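Local coordinates for adenylate cyclase-like protein (PDB 3GQS), which is of unknown function but carries an FHA domain, a fold that in relatives recognises phosphothreonine, and probably belongs to the type III secretion apparatus, at residues L40-M43 / S44-R47. Residues are numbered along the deposited sequence; the frame is centred on the assembly and turned at random.
Sequences LSDM and SISR. With PO4 (phosphate ion), chain C.
Asp-42 and Ser-44 lock the type I beta turn that runs from Asp-42 to Ile-45. With CG anti to the backbone N and beside the carbonyl carbon (chi1 174°), the carboxylate faces onward to Ser-44. Ser-44 OG donates to Asp-42 OD2 at 2.6 Å, coming from above the carboxylate plane, while Ser-44 N makes a weak but nearly straight bond to Asp-42 OD1 at 3.3 Å, which makes a weak Asx turn inside the beta turn. Ile-45 N closes the turn on Asp-42 O at 2.9 Å. The Ile-45 side chain crosses that of Asp-42 at about a right angle and reaches Leu-40, its CD1 pressed against Leu-40 CB at a tight 3.5 Å. Beyond the turn Ser-46 OG holds O2 of a phosphate ion, probably from the crystallisation liquor, at 2.6 Å. Arg-47 N and NH1 both reach its O4, NH1 at 2.9 Å, and the phosphorus lies at the guanidinium edge, in its plane. This is consistent with the phosphate pocket of FHA domains. Thr-94 and Thr-95 also bond to Asp-42 OD2, Lys-68 N bonds to Ser-46 OG, and Asn-69 holds Ser-44 O. The loop runs from strand 38-39 to strand 50-54, with Leu-40 and Ile-45 resting on strand 95-102.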
loop_
_atom_site.group_PDB
_atom_site.type_symbol
_atom_site.label_atom_id
_atom_site.label_comp_id
_atom_site.label_asym_id
_atom_site.label_seq_id
_atom_site.Cartn_x
_atom_site.Cartn_y
_atom_site.Cartn_z
ATOM N N LEU A 40 -8.034 -4.545 4.388
ATOM C CA LEU A 40 -8.009 -5.820 3.626
ATOM C C LEU A 40 -8.179 -7.011 4.583
ATOM O O LEU A 40 -7.395 -7.198 5.520
ATOM C CB LEU A 40 -6.685 -5.977 2.873
ATOM C CG LEU A 40 -6.158 -4.743 2.115
ATOM C CD1 LEU A 40 -4.637 -4.829 1.845
ATOM C CD2 LEU A 40 -6.989 -4.574 0.832
ATOM N N SER A 41 -9.191 -7.818 4.337
ATOM C CA SER A 41 -9.603 -8.868 5.306
ATOM C C SER A 41 -8.727 -10.150 5.365
ATOM O O SER A 41 -9.020 -11.042 6.112
ATOM C CB SER A 41 -11.070 -9.245 5.073
ATOM O OG SER A 41 -11.280 -9.655 3.732
ATOM N N ASP A 42 -7.635 -10.191 4.627
ATOM C CA ASP A 42 -6.752 -11.359 4.554
ATOM C C ASP A 42 -5.934 -11.574 5.835
ATOM O O ASP A 42 -5.206 -10.700 6.296
ATOM C CB ASP A 42 -5.859 -11.192 3.323
ATOM C CG ASP A 42 -4.794 -12.262 3.187
ATOM O OD1 ASP A 42 -4.942 -13.396 3.725
ATOM O OD2 ASP A 42 -3.783 -11.934 2.515
ATOM N N MET A 43 -6.063 -12.775 6.379
ATOM C CA MET A 43 -5.366 -13.233 7.593
ATOM C C MET A 43 -3.855 -12.953 7.634
ATOM O O MET A 43 -3.283 -12.860 8.709
ATOM C CB MET A 43 -5.582 -14.748 7.770
ATOM C CG MET A 43 -6.964 -15.168 8.282
ATOM S SD MET A 43 -7.247 -14.973 10.076
ATOM C CE MET A 43 -7.952 -13.294 10.125
ATOM N N SER A 44 -3.217 -12.840 6.472
ATOM C CA SER A 44 -1.747 -12.684 6.365
ATOM C C SER A 44 -1.311 -11.202 6.343
ATOM O O SER A 44 -0.132 -10.876 6.141
ATOM C CB SER A 44 -1.231 -13.401 5.114
ATOM O OG SER A 44 -1.716 -12.728 3.957
ATOM N N ILE A 45 -2.305 -10.333 6.505
ATOM C CA ILE A 45 -2.105 -8.879 6.615
ATOM C C ILE A 45 -2.193 -8.420 8.117
ATOM O O ILE A 45 -3.181 -8.615 8.844
ATOM C CB ILE A 45 -3.080 -8.107 5.671
ATOM C CG1 ILE A 45 -2.832 -8.529 4.198
ATOM C CG2 ILE A 45 -2.877 -6.585 5.732
ATOM C CD1 ILE A 45 -3.883 -7.999 3.173
ATOM N N SER A 46 -1.128 -7.790 8.564
ATOM C CA SER A 46 -1.082 -7.207 9.898
ATOM C C SER A 46 -2.228 -6.201 10.131
ATOM O O SER A 46 -2.785 -5.630 9.187
ATOM C CB SER A 46 0.290 -6.600 10.142
ATOM O OG SER A 46 1.211 -7.658 10.348
ATOM N N ARG A 47 -2.599 -6.037 11.390
ATOM C CA ARG A 47 -3.683 -5.132 11.773
ATOM C C ARG A 47 -3.429 -3.754 11.131
ATOM O O ARG A 47 -4.295 -3.147 10.517
ATOM C CB ARG A 47 -3.766 -5.004 13.271
ATOM C CG ARG A 47 -4.268 -6.247 13.954
ATOM C CD ARG A 47 -4.083 -6.227 15.471
ATOM N NE ARG A 47 -4.451 -7.506 16.071
ATOM C CZ ARG A 47 -3.672 -8.596 16.146
ATOM N NH1 ARG A 47 -2.436 -8.612 15.687
ATOM N NH2 ARG A 47 -4.111 -9.673 16.761
HETATM P P PO4 C . 0.277 -7.839 13.670
HETATM O O1 PO4 C . 1.521 -7.026 13.487
HETATM O O2 PO4 C . 0.346 -8.859 12.500
HETATM O O3 PO4 C . 0.261 -8.537 15.019
HETATM O O4 PO4 C . -1.050 -7.143 13.652
#